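Local structure of cellulose biosynthesis protein BcsG (Salmonella typhimurium LT2, 5OLT) at residues Leu61-Ile66 against Ala211-Leu216; Ala105-Leu110 against Arg161-Met166; His144-His149 against Ala193-Trp198; Gly300-His305 against Thr335-Asn340. The protein is a membrane protein required for cellulose biosynthesis, present here as its zinc-binding extramembrane domain of the alkaline phosphatase family. All coordinates share one frame; numbering follows the deposited sequence. Where two conformers were deposited one is given.

Contacts 1, 2 and 3 form one continuous cluster in the alpha/beta core, whereas contact 4 lies at the surface, 23 to 32 Å from them between centres. Contact 1 joins neighbouring strands 60-66 and 210-216 of the large mixed sheet; about 9 Å away, contact 3 packs helix 191-203 on the next strand, 142-147. Contact 2, about 12 Å from contact 1 and 18 Å from contact 3, lies on the other face, where L109 and L110 of helix 102-110 touch F213. Along the chain, contacts 2 and 3 are nested within the loop closed by contact 1 and their segments alternate; contact 4 follows later. The sheet is thus covered on both faces, contact 1 reaching nearest the zinc, while contact 4 ties together two peripheral loops.

Contact 1 of 4, residues Leu61-Ile66 against Ala211-Leu216; sequences LLVINI and ATFFNL
I64 CG2 presses against L216 CD1 at 3.6 Å, and that same methyl of L216 sits over the centre of the F214 ring, 3.5 Å above its plane. Opposite first torsions allow this: L216 CG is turned beside its own backbone N (chi1 -64°), while F214 CG is anti to its N (chi1 176°). I64 and F214 run side by side, with I64 CG1 touching F214 CD2, and helix 191-203 closes over F214. At the start of the two strands the packing is looser: L61 CB and A211 CB are 4.2 Å apart, and a water spans L61 O and T212 OG1. T212 OG1 is also hydrogen-bonded to W198 NE1. L61 O accepts from both T212 N, at 2.9 Å, and the water. Farther on, V63 N meets T212 O at 2.8 Å, and three more backbone bonds complete an in-register parallel ladder. The face that carries L61 and A211 also bears V63, N65, F213 and N215; there N65 CB lies 3.9 Å from F213 CE1, the side chains meeting at a slant. N215 ND2 is hydrogen-bonded to E266, a zinc ligand. The ladder therefore carries a polar group into the second shell of the metal, where it probably steadies the E266 carboxylate.

Contact 2 of 4, residues Ala105-Leu110 against Arg161-Met166; sequences AAIRLL and RENGGM
N163 CB meets I107 CD1 at 3.5 Å, the two side chains passing at a slant near the C-terminal end of helix 156-162. With I107 CG1 beside its backbone N (chi1 -60°), both the CG1 and CG2 branches face N163: CG1 and its CD1 lie on N163 CB, while CG2 is 3.7 Å from N163 O. That carbonyl oxygen accepts a hydrogen bond from R111. At G164 the two backbones come closest, with its CA 4.6 Å from I107 CA. Because G164 has no side chain, L110 can lie directly on its main chain, CD1 being 3.7 Å from G164 CA and L110 CB 3.5 Å from G164 O. G165 has positive phi (76°), and beyond it M166 points toward helix 102-110. The M166 chain, bent at both chi2 and chi3, crosses L110 at about a right angle and brings CE to 3.7 Å from L110 CD2; M166 was modelled in two conformers, so this touch belongs to one of them. F213 of the central sheet packs on both L110 and M166. Between the two segments the cohesion is thus almost wholly van der Waals, with hydrocarbon set against the bare main chain of G164 and the polar N163 O satisfied from beside it.

Contact 3 of 4, residues His144-His149 against Ala193-Trp198; sequences HLMMDH and AVLNRW
The sulfur of M146 lies obliquely beside the W198 indole, a Met-aromatic contact with SD 4.7 Å from the centroid of the five-membered ring and 60° off its normal. The two side chains cross at about a right angle, and the atom of the helix segment nearest to the sulfur is W198 CB at 3.6 Å. M146 CG is anti to the backbone N (chi1 -168°), which puts CG out toward V194, and a bend at chi3 (80°) swings CE toward L195 CD2, 4.2 Å away. M146 has a second modelled conformer, so these touches describe one state. One turn before W198 in the helix, V194 and M146 run past one another in opposed senses, V194 CG1 being 3.5 Å from M146 CG. V194 CG2, the other branch, rests more loosely on D148 CB, 4.2 Å away. The D148 carboxylate leads away from the helix: H149 ND1 donates to D148 OD1 across 3.3 Å, nearly in the imidazole plane, and L217 N uses the same oxygen. Helix 191-203 runs nearly antiparallel to strand 142-147 and leads into parallel strand 210-216 beside it, forming part of a long beta-alpha-beta crossover, characteristic of the alpha/beta core of the alkaline phosphatase family.

Contact 4 of 4, residues Gly300-His305 against Thr335-Asn340; sequences GMKAPH and TEDSVN
M301 and A303, in the loop that leaves strand 291-299 of the central sheet, pack against V339 and D337 in a second surface loop leading to helix 341-345, whose N-cap is N340. This is loop-to-loop packing at the periphery of the alpha/beta domain, far from the zinc. The sole buried residue among those that touch is M301: its chain bends at chi3 (68°) and brings CE to 3.6 Å from V339 CG2, the side chains crossing at about a right angle; two conformers of M301 were modelled, and this touch belongs to one. L333 and F334 also pack on M301, so its end is held among apolar groups. K302 is solvent-exposed and runs beside D337 in the same sense. Its carbon chain is extended, and CE comes within 3.0 Å of D337 OD1. A turn at chi4 (86°) leaves NZ 4.2 Å from that oxygen, too far for a salt bridge, and any attraction between the charges is probably modest in so open a place. A water ties the backbones together, accepting from A303 N at 3.0 Å and donating to E336 O at 2.8 Å. A second water lies between A303 O and V339 N, although its distance to A303 O is short enough to be doubtful. Between the two water sites, A303 CB points into the opposing loop and rests 3.3 Å from D337 O and 3.6 Å from E336 O.

Contact 1 of 4, residues Leu61-Ile66 against Ala211-Leu216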
loop_
_atom_site.group_PDB
_atom_site.type_symbol
_atom_site.label_atom_id
_atom_site.label_comp_id
_atom_site.label_asym_id
_atom_site.label_seq_id
_atom_site.Cartn_x
_atom_site.Cartn_y
_atom_site.Cartn_z
ATOM N N LEU A 61 13.572 4.504 4.252
ATOM C CA LEU A 61 12.288 4.113 3.640
ATOM C C LEU A 61 11.157 4.766 4.423
ATOM O O LEU A 61 11.124 4.681 5.659
ATOM C CB LEU A 61 12.114 2.574 3.654
ATOM C CG LEU A 61 10.717 2.092 3.237
ATOM C CD1 LEU A 61 10.474 2.343 1.760
ATOM C CD2 LEU A 61 10.526 0.602 3.496
ATOM N N LEU A 62 10.248 5.431 3.716
ATOM C CA LEU A 62 9.079 6.043 4.405
ATOM C C LEU A 62 7.836 5.533 3.690
ATOM O O LEU A 62 7.671 5.782 2.493
ATOM C CB LEU A 62 9.179 7.569 4.306
ATOM C CG LEU A 62 7.971 8.354 4.777
ATOM C CD1 LEU A 62 7.628 8.078 6.229
ATOM C CD2 LEU A 62 8.212 9.842 4.544
ATOM N N VAL A 63 7.003 4.771 4.404
ATOM C CA VAL A 63 5.764 4.235 3.830
ATOM C C VAL A 63 4.608 5.075 4.358
ATOM O O VAL A 63 4.407 5.182 5.583
ATOM C CB VAL A 63 5.580 2.747 4.210
ATOM C CG1 VAL A 63 4.246 2.206 3.703
ATOM C CG2 VAL A 63 6.719 1.919 3.675
ATOM N N ILE A 64 3.867 5.695 3.436
ATOM C CA ILE A 64 2.798 6.630 3.769
ATOM C C ILE A 64 1.482 5.908 3.443
ATOM O O ILE A 64 1.134 5.728 2.262
ATOM C CB ILE A 64 2.963 7.937 2.932
ATOM C CG1 ILE A 64 4.289 8.626 3.307
ATOM C CG2 ILE A 64 1.764 8.860 3.130
ATOM C CD1 ILE A 64 4.567 9.879 2.513
ATOM N N ASN A 65 0.767 5.448 4.486
ATOM C CA ASN A 65 -0.392 4.586 4.339
ATOM C C ASN A 65 -1.635 5.415 4.653
ATOM O O ASN A 65 -1.819 5.874 5.777
ATOM C CB ASN A 65 -0.195 3.400 5.308
ATOM C CG ASN A 65 -1.284 2.370 5.229
ATOM O OD1 ASN A 65 -1.706 1.934 4.129
ATOM N ND2 ASN A 65 -1.733 1.931 6.388
ATOM N N ILE A 66 -2.441 5.664 3.624
ATOM C CA ILE A 66 -3.507 6.671 3.701
ATOM C C ILE A 66 -4.871 6.021 3.749
ATOM O O ILE A 66 -5.242 5.278 2.835
ATOM C CB ILE A 66 -3.447 7.620 2.479
ATOM C CG1 ILE A 66 -2.075 8.320 2.404
ATOM C CG2 ILE A 66 -4.610 8.635 2.507
ATOM C CD1 ILE A 66 -1.839 9.072 1.107
ATOM N N ALA A 211 13.414 2.730 8.539
ATOM C CA ALA A 211 12.188 2.364 7.825
ATOM C C ALA A 211 11.045 2.784 8.713
ATOM O O ALA A 211 10.950 2.354 9.856
ATOM C CB ALA A 211 12.138 0.870 7.543
ATOM N N THR A 212 10.165 3.627 8.178
ATOM C CA THR A 212 9.072 4.217 8.922
ATOM C C THR A 212 7.744 3.844 8.289
ATOM O O THR A 212 7.565 3.978 7.072
ATOM C CB THR A 212 9.217 5.763 8.937
ATOM O OG1 THR A 212 10.435 6.079 9.580
ATOM C CG2 THR A 212 8.089 6.423 9.681
ATOM N N PHE A 213 6.810 3.403 9.142
ATOM C CA PHE A 213 5.417 3.203 8.784
ATOM C C PHE A 213 4.611 4.376 9.301
ATOM O O PHE A 213 4.588 4.638 10.521
ATOM C CB PHE A 213 4.908 1.891 9.395
ATOM C CG PHE A 213 3.492 1.571 9.034
ATOM C CD1 PHE A 213 3.193 1.191 7.720
ATOM C CD2 PHE A 213 2.474 1.653 9.969
ATOM C CE1 PHE A 213 1.875 0.875 7.369
ATOM C CE2 PHE A 213 1.121 1.357 9.618
ATOM C CZ PHE A 213 0.851 0.984 8.305
ATOM N N PHE A 214 3.961 5.089 8.383
ATOM C CA PHE A 214 3.207 6.288 8.732
ATOM C C PHE A 214 1.749 6.114 8.301
ATOM O O PHE A 214 1.503 5.935 7.105
ATOM C CB PHE A 214 3.860 7.496 8.016
ATOM C CG PHE A 214 3.157 8.840 8.178
ATOM C CD1 PHE A 214 2.287 9.150 9.257
ATOM C CD2 PHE A 214 3.386 9.842 7.210
ATOM C CE1 PHE A 214 1.684 10.395 9.362
ATOM C CE2 PHE A 214 2.783 11.097 7.339
ATOM C CZ PHE A 214 1.930 11.377 8.397
ATOM N N ASN A 215 0.805 6.136 9.258
ATOM C CA ASN A 215 -0.607 5.978 8.923
ATOM C C ASN A 215 -1.360 7.302 9.094
ATOM O O ASN A 215 -1.186 7.996 10.092
ATOM C CB ASN A 215 -1.261 4.861 9.764
ATOM C CG ASN A 215 -2.688 4.631 9.360
ATOM O OD1 ASN A 215 -3.605 5.159 9.983
ATOM N ND2 ASN A 215 -2.894 3.825 8.310
ATOM N N LEU A 216 -2.144 7.652 8.071
ATOM C CA LEU A 216 -2.816 8.951 7.954
ATOM C C LEU A 216 -4.321 8.810 7.845
ATOM O O LEU A 216 -4.807 8.127 6.951
ATOM C CB LEU A 216 -2.356 9.703 6.668
ATOM C CG LEU A 216 -0.914 10.111 6.594
ATOM C CD1 LEU A 216 -0.049 8.912 6.257
ATOM C CD2 LEU A 216 -0.739 11.190 5.534
HETATM O O HOH W 1 12.417 6.086 7.741
#

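Contact 2 of 4, residues Ala105-Leu110 against Arg161-Met166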
loop_
_atom_site.group_PDB
_atom_site.type_symbol
_atom_site.label_atom_id
_atom_site.label_comp_id
_atom_site.label_asym_id
_atom_site.label_seq_id
_atom_site.Cartn_x
_atom_site.Cartn_y
_atom_site.Cartn_z
ATOM N N ALA A 105 -6.134 -3.737 6.202
ATOM C CA ALA A 105 -5.258 -3.128 5.207
ATOM C C ALA A 105 -3.865 -2.924 5.727
ATOM O O ALA A 105 -2.883 -3.199 5.010
ATOM C CB ALA A 105 -5.823 -1.803 4.740
ATOM N N ALA A 106 -3.767 -2.412 6.944
ATOM C CA ALA A 106 -2.452 -2.151 7.534
ATOM C C ALA A 106 -1.698 -3.459 7.768
ATOM O O ALA A 106 -0.497 -3.555 7.485
ATOM C CB ALA A 106 -2.599 -1.392 8.828
ATOM N N ILE A 107 -2.397 -4.503 8.245
ATOM C CA ILE A 107 -1.743 -5.783 8.444
ATOM C C ILE A 107 -1.257 -6.355 7.102
ATOM O O ILE A 107 -0.137 -6.865 7.019
ATOM C CB ILE A 107 -2.703 -6.793 9.122
ATOM C CG1 ILE A 107 -3.160 -6.265 10.500
ATOM C CG2 ILE A 107 -1.984 -8.128 9.346
ATOM C CD1 ILE A 107 -4.365 -7.035 11.021
ATOM N N ARG A 108 -2.073 -6.254 6.044
ATOM C CA ARG A 108 -1.663 -6.757 4.737
ATOM C C ARG A 108 -0.385 -6.034 4.263
ATOM O O ARG A 108 0.523 -6.658 3.739
ATOM C CB ARG A 108 -2.788 -6.608 3.733
ATOM C CG ARG A 108 -3.931 -7.589 3.982
ATOM C CD ARG A 108 -5.048 -7.466 2.946
ATOM N NE ARG A 108 -6.096 -8.478 3.200
ATOM C CZ ARG A 108 -5.970 -9.779 2.918
ATOM N NH1 ARG A 108 -4.892 -10.263 2.296
ATOM N NH2 ARG A 108 -6.953 -10.627 3.279
ATOM N N LEU A 109 -0.341 -4.720 4.424
ATOM C CA LEU A 109 0.843 -3.966 4.026
ATOM C C LEU A 109 2.066 -4.345 4.869
ATOM O O LEU A 109 3.168 -4.521 4.324
ATOM C CB LEU A 109 0.549 -2.462 4.190
ATOM C CG LEU A 109 1.698 -1.470 3.910
ATOM C CD1 LEU A 109 2.385 -1.676 2.575
ATOM C CD2 LEU A 109 1.115 -0.078 3.961
ATOM N N LEU A 110 1.876 -4.505 6.183
ATOM C CA LEU A 110 2.988 -4.901 7.050
ATOM C C LEU A 110 3.481 -6.321 6.741
ATOM O O LEU A 110 4.664 -6.626 6.945
ATOM C CB LEU A 110 2.651 -4.699 8.548
ATOM C CG LEU A 110 2.449 -3.208 8.866
ATOM C CD1 LEU A 110 1.744 -3.059 10.188
ATOM C CD2 LEU A 110 3.766 -2.453 8.880
ATOM N N ARG A 161 0.336 -3.379 16.089
ATOM C CA ARG A 161 1.324 -4.027 16.970
ATOM C C ARG A 161 1.198 -5.560 16.962
ATOM O O ARG A 161 2.198 -6.264 16.725
ATOM C CB ARG A 161 1.195 -3.498 18.406
ATOM C CG ARG A 161 1.500 -2.018 18.519
ATOM C CD ARG A 161 2.015 -1.686 19.907
ATOM N NE ARG A 161 2.697 -0.399 19.869
ATOM C CZ ARG A 161 2.313 0.697 20.511
ATOM N NH1 ARG A 161 1.233 0.691 21.293
ATOM N NH2 ARG A 161 3.035 1.808 20.369
ATOM N N GLU A 162 -0.023 -6.060 17.167
ATOM C CA GLU A 162 -0.235 -7.492 17.431
ATOM C C GLU A 162 -0.224 -8.357 16.195
ATOM O O GLU A 162 0.347 -9.452 16.185
ATOM C CB GLU A 162 -1.546 -7.713 18.198
ATOM C CG GLU A 162 -1.525 -7.145 19.614
ATOM C CD GLU A 162 -2.806 -7.423 20.403
ATOM O OE1 GLU A 162 -3.802 -7.943 19.836
ATOM O OE2 GLU A 162 -2.817 -7.114 21.613
ATOM N N ASN A 163 -0.903 -7.909 15.150
ATOM C CA ASN A 163 -0.960 -8.675 13.911
ATOM C C ASN A 163 -0.005 -8.146 12.850
ATOM O O ASN A 163 0.475 -8.908 11.997
ATOM C CB ASN A 163 -2.393 -8.637 13.380
ATOM C CG ASN A 163 -3.364 -9.185 14.390
ATOM O OD1 ASN A 163 -4.240 -8.476 14.913
ATOM N ND2 ASN A 163 -3.181 -10.418 14.703
ATOM N N GLY A 164 0.211 -6.819 12.843
ATOM C CA GLY A 164 1.196 -6.256 11.901
ATOM C C GLY A 164 2.637 -6.441 12.357
ATOM O O GLY A 164 3.562 -6.243 11.579
ATOM N N GLY A 165 2.820 -6.807 13.628
ATOM C CA GLY A 165 4.140 -7.078 14.180
ATOM C C GLY A 165 4.989 -5.859 14.485
ATOM O O GLY A 165 6.152 -6.006 14.810
ATOM N N MET A 166 4.405 -4.667 14.396
ATOM C CA MET A 166 5.157 -3.436 14.539
ATOM C C MET A 166 5.232 -3.063 16.036
ATOM O O MET A 166 4.358 -2.381 16.559
ATOM C CB MET A 166 4.473 -2.387 13.651
ATOM C CG MET A 166 4.730 -0.925 13.971
ATOM S SD MET A 166 6.258 -0.434 13.190
ATOM C CE MET A 166 5.836 -0.821 11.499
#

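Contact 3 of 4, residues His144-His149 against Ala193-Trp198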
loop_
_atom_site.group_PDB
_atom_site.type_symbol
_atom_site.label_atom_id
_atom_site.label_comp_id
_atom_site.label_asym_id
_atom_site.label_seq_id
_atom_site.Cartn_x
_atom_site.Cartn_y
_atom_site.Cartn_z
ATOM N N HIS A 144 10.428 2.723 12.747
ATOM C CA HIS A 144 9.660 3.812 13.344
ATOM C C HIS A 144 8.201 3.637 12.981
ATOM O O HIS A 144 7.872 3.212 11.863
ATOM C CB HIS A 144 10.118 5.208 12.871
ATOM C CG HIS A 144 11.532 5.560 13.235
ATOM N ND1 HIS A 144 11.917 5.833 14.527
ATOM C CD2 HIS A 144 12.626 5.778 12.464
ATOM C CE1 HIS A 144 13.200 6.155 14.545
ATOM N NE2 HIS A 144 13.658 6.116 13.307
ATOM N N LEU A 145 7.348 4.008 13.918
ATOM C CA LEU A 145 5.906 4.042 13.710
ATOM C C LEU A 145 5.460 5.460 13.989
ATOM O O LEU A 145 5.737 5.996 15.044
ATOM C CB LEU A 145 5.265 3.077 14.693
ATOM C CG LEU A 145 3.743 3.073 14.734
ATOM C CD1 LEU A 145 3.170 2.651 13.373
ATOM C CD2 LEU A 145 3.283 2.139 15.856
ATOM N N MET A 146 4.711 6.011 13.035
ATOM C CA MET A 146 4.276 7.375 13.066
ATOM C C MET A 146 2.825 7.405 12.656
ATOM O O MET A 146 2.424 6.659 11.732
ATOM C CB MET A 146 5.126 8.131 12.037
ATOM C CG MET A 146 5.027 9.620 12.103
ATOM S SD MET A 146 6.498 10.331 11.329
ATOM C CE MET A 146 6.133 10.233 9.596
ATOM N N MET A 147 2.030 8.278 13.287
ATOM C CA MET A 147 0.632 8.449 12.841
ATOM C C MET A 147 0.247 9.904 12.963
ATOM O O MET A 147 0.857 10.660 13.757
ATOM C CB MET A 147 -0.345 7.593 13.672
ATOM C CG MET A 147 -0.079 6.102 13.577
ATOM S SD MET A 147 -1.386 5.090 14.280
ATOM C CE MET A 147 -0.634 3.462 14.064
ATOM N N ASP A 148 -0.779 10.312 12.213
ATOM C CA ASP A 148 -1.340 11.643 12.428
ATOM C C ASP A 148 -2.567 11.575 13.350
ATOM O O ASP A 148 -3.356 12.506 13.414
ATOM C CB ASP A 148 -1.615 12.371 11.111
ATOM C CG ASP A 148 -2.663 11.704 10.269
ATOM O OD1 ASP A 148 -3.353 10.793 10.739
ATOM O OD2 ASP A 148 -2.802 12.121 9.068
ATOM N N HIS A 149 -2.693 10.469 14.091
ATOM C CA HIS A 149 -3.811 10.273 14.997
ATOM C C HIS A 149 -3.363 9.309 16.082
ATOM O O HIS A 149 -2.258 8.774 16.023
ATOM C CB HIS A 149 -5.023 9.728 14.209
ATOM C CG HIS A 149 -4.811 8.365 13.619
ATOM N ND1 HIS A 149 -4.103 8.099 12.462
ATOM C CD2 HIS A 149 -5.241 7.166 14.080
ATOM C CE1 HIS A 149 -4.121 6.788 12.238
ATOM N NE2 HIS A 149 -4.814 6.206 13.206
ATOM N N ALA A 193 3.297 18.870 9.372
ATOM C CA ALA A 193 4.006 18.977 10.667
ATOM C C ALA A 193 4.564 17.629 11.127
ATOM O O ALA A 193 5.702 17.555 11.596
ATOM C CB ALA A 193 3.098 19.558 11.728
ATOM N N VAL A 194 3.779 16.555 10.961
ATOM C CA VAL A 194 4.255 15.217 11.305
ATOM C C VAL A 194 5.485 14.862 10.446
ATOM O O VAL A 194 6.479 14.336 10.958
ATOM C CB VAL A 194 3.143 14.161 11.080
ATOM C CG1 VAL A 194 3.685 12.756 11.274
ATOM C CG2 VAL A 194 1.978 14.375 12.046
ATOM N N LEU A 195 5.427 15.152 9.145
ATOM C CA LEU A 195 6.503 14.774 8.222
ATOM C C LEU A 195 7.747 15.620 8.503
ATOM O O LEU A 195 8.850 15.102 8.421
ATOM C CB LEU A 195 6.055 14.932 6.762
ATOM C CG LEU A 195 5.092 13.828 6.331
ATOM C CD1 LEU A 195 4.315 14.296 5.088
ATOM C CD2 LEU A 195 5.865 12.528 6.040
ATOM N N ASN A 196 7.568 16.902 8.797
ATOM C CA ASN A 196 8.731 17.748 9.102
ATOM C C ASN A 196 9.427 17.321 10.396
ATOM O O ASN A 196 10.669 17.378 10.486
ATOM C CB ASN A 196 8.335 19.204 9.142
ATOM C CG ASN A 196 8.302 19.818 7.755
ATOM O OD1 ASN A 196 9.028 19.398 6.844
ATOM N ND2 ASN A 196 7.473 20.834 7.589
ATOM N N ARG A 197 8.648 16.877 11.372
ATOM C CA ARG A 197 9.211 16.343 12.617
ATOM C C ARG A 197 10.016 15.079 12.320
ATOM O O ARG A 197 11.120 14.878 12.814
ATOM C CB ARG A 197 8.098 16.091 13.645
ATOM C CG ARG A 197 8.622 15.373 14.893
ATOM C CD ARG A 197 7.581 15.330 15.992
ATOM N NE ARG A 197 7.306 16.677 16.523
ATOM C CZ ARG A 197 6.499 16.941 17.546
ATOM N NH1 ARG A 197 5.878 15.962 18.195
ATOM N NH2 ARG A 197 6.342 18.210 17.942
ATOM N N TRP A 198 9.478 14.204 11.461
ATOM C CA TRP A 198 10.198 13.020 11.039
ATOM C C TRP A 198 11.529 13.390 10.354
ATOM O O TRP A 198 12.582 12.802 10.649
ATOM C CB TRP A 198 9.296 12.218 10.081
ATOM C CG TRP A 198 9.958 11.049 9.445
ATOM C CD1 TRP A 198 10.083 9.802 9.978
ATOM C CD2 TRP A 198 10.621 11.014 8.184
ATOM N NE1 TRP A 198 10.780 8.989 9.136
ATOM C CE2 TRP A 198 11.132 9.699 8.016
ATOM C CE3 TRP A 198 10.827 11.957 7.167
ATOM C CZ2 TRP A 198 11.825 9.306 6.872
ATOM C CZ3 TRP A 198 11.538 11.570 6.042
ATOM C CH2 TRP A 198 12.037 10.256 5.909
#

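Contact 4 of 4, residues Gly300-His305 against Thr335-Asn340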
loop_
_atom_site.group_PDB
_atom_site.type_symbol
_atom_site.label_atom_id
_atom_site.label_comp_id
_atom_site.label_asym_id
_atom_site.label_seq_id
_atom_site.Cartn_x
_atom_site.Cartn_y
_atom_site.Cartn_z
ATOM N N GLY A 300 17.250 11.949 -3.633
ATOM C CA GLY A 300 18.674 11.943 -3.350
ATOM C C GLY A 300 19.474 11.042 -4.267
ATOM O O GLY A 300 20.634 10.722 -3.950
ATOM N N MET A 301 18.893 10.620 -5.393
ATOM C CA MET A 301 19.618 9.778 -6.358
ATOM C C MET A 301 20.623 10.601 -7.160
ATOM O O MET A 301 20.347 11.745 -7.537
ATOM C CB MET A 301 18.690 9.080 -7.330
ATOM C CG MET A 301 17.761 8.058 -6.665
ATOM S SD MET A 301 16.681 7.301 -7.888
ATOM C CE MET A 301 17.802 6.334 -8.904
ATOM N N LYS A 302 21.751 9.979 -7.482
ATOM C CA LYS A 302 22.766 10.647 -8.305
ATOM C C LYS A 302 22.155 10.884 -9.690
ATOM O O LYS A 302 22.450 11.907 -10.356
ATOM C CB LYS A 302 24.017 9.763 -8.413
ATOM C CG LYS A 302 25.120 10.388 -9.273
ATOM C CD LYS A 302 26.401 9.581 -9.305
ATOM C CE LYS A 302 27.449 10.369 -10.093
ATOM N NZ LYS A 302 28.158 11.334 -9.208
ATOM N N ALA A 303 21.306 9.951 -10.122
ATOM C CA ALA A 303 20.657 9.954 -11.433
ATOM C C ALA A 303 19.138 9.806 -11.267
ATOM O O ALA A 303 18.579 8.764 -11.523
ATOM C CB ALA A 303 21.249 8.872 -12.326
ATOM N N PRO A 304 18.480 10.890 -10.849
ATOM C CA PRO A 304 17.016 10.801 -10.642
ATOM C C PRO A 304 16.205 10.489 -11.900
ATOM O O PRO A 304 16.629 10.800 -13.016
ATOM C CB PRO A 304 16.649 12.190 -10.133
ATOM C CG PRO A 304 17.794 13.067 -10.543
ATOM C CD PRO A 304 19.010 12.206 -10.472
ATOM N N HIS A 305 15.027 9.901 -11.731
ATOM C CA HIS A 305 14.127 9.652 -12.861
ATOM C C HIS A 305 13.645 11.017 -13.379
ATOM O O HIS A 305 13.375 11.937 -12.599
ATOM C CB HIS A 305 12.922 8.786 -12.454
ATOM C CG HIS A 305 12.037 8.440 -13.604
ATOM N ND1 HIS A 305 10.792 9.016 -13.789
ATOM C CD2 HIS A 305 12.242 7.637 -14.678
ATOM C CE1 HIS A 305 10.266 8.563 -14.915
ATOM N NE2 HIS A 305 11.137 7.740 -15.487
ATOM N N THR A 335 23.355 5.736 -5.883
ATOM C CA THR A 335 24.659 6.259 -6.239
ATOM C C THR A 335 25.109 5.851 -7.635
ATOM O O THR A 335 26.227 6.213 -8.051
ATOM C CB THR A 335 25.710 5.857 -5.182
ATOM O OG1 THR A 335 25.664 4.442 -5.029
ATOM C CG2 THR A 335 25.419 6.526 -3.848
ATOM N N GLU A 336 24.260 5.138 -8.375
ATOM C CA GLU A 336 24.571 4.754 -9.764
ATOM C C GLU A 336 24.611 5.982 -10.667
ATOM O O GLU A 336 23.730 6.841 -10.589
ATOM C CB GLU A 336 23.517 3.774 -10.316
ATOM C CG GLU A 336 23.638 2.327 -9.812
ATOM C CD GLU A 336 24.962 1.653 -10.152
ATOM O OE1 GLU A 336 25.591 1.986 -11.174
ATOM O OE2 GLU A 336 25.401 0.774 -9.397
ATOM N N ASP A 337 25.608 6.057 -11.553
ATOM C CA ASP A 337 25.643 7.159 -12.519
ATOM C C ASP A 337 24.454 7.110 -13.478
ATOM O O ASP A 337 23.999 8.140 -13.964
ATOM C CB ASP A 337 26.925 7.082 -13.376
ATOM C CG ASP A 337 28.227 7.176 -12.556
ATOM O OD1 ASP A 337 28.280 7.884 -11.520
ATOM O OD2 ASP A 337 29.231 6.549 -12.979
ATOM N N SER A 338 23.981 5.903 -13.778
ATOM C CA SER A 338 22.889 5.717 -14.726
ATOM C C SER A 338 22.063 4.564 -14.179
ATOM O O SER A 338 22.614 3.480 -13.889
ATOM C CB SER A 338 23.452 5.371 -16.119
ATOM O OG SER A 338 22.420 5.102 -17.068
ATOM N N VAL A 339 20.759 4.800 -14.025
ATOM C CA VAL A 339 19.830 3.737 -13.578
ATOM C C VAL A 339 19.034 3.173 -14.706
ATOM O O VAL A 339 18.519 3.917 -15.552
ATOM C CB VAL A 339 18.902 4.274 -12.455
ATOM C CG1 VAL A 339 17.750 3.314 -12.118
ATOM C CG2 VAL A 339 19.769 4.501 -11.223
ATOM N N ASN A 340 18.930 1.848 -14.750
ATOM C CA ASN A 340 18.096 1.184 -15.740
ATOM C C ASN A 340 16.664 1.113 -15.189
ATOM O O ASN A 340 16.287 0.133 -14.534
ATOM C CB ASN A 340 18.636 -0.234 -16.020
ATOM C CG ASN A 340 17.889 -0.938 -17.132
ATOM O OD1 ASN A 340 16.807 -0.538 -17.545
ATOM N ND2 ASN A 340 18.491 -2.023 -17.638
HETATM O O HOH W 2 21.453 7.196 -9.065
HETATM O O HOH W 3 18.949 7.365 -13.584
#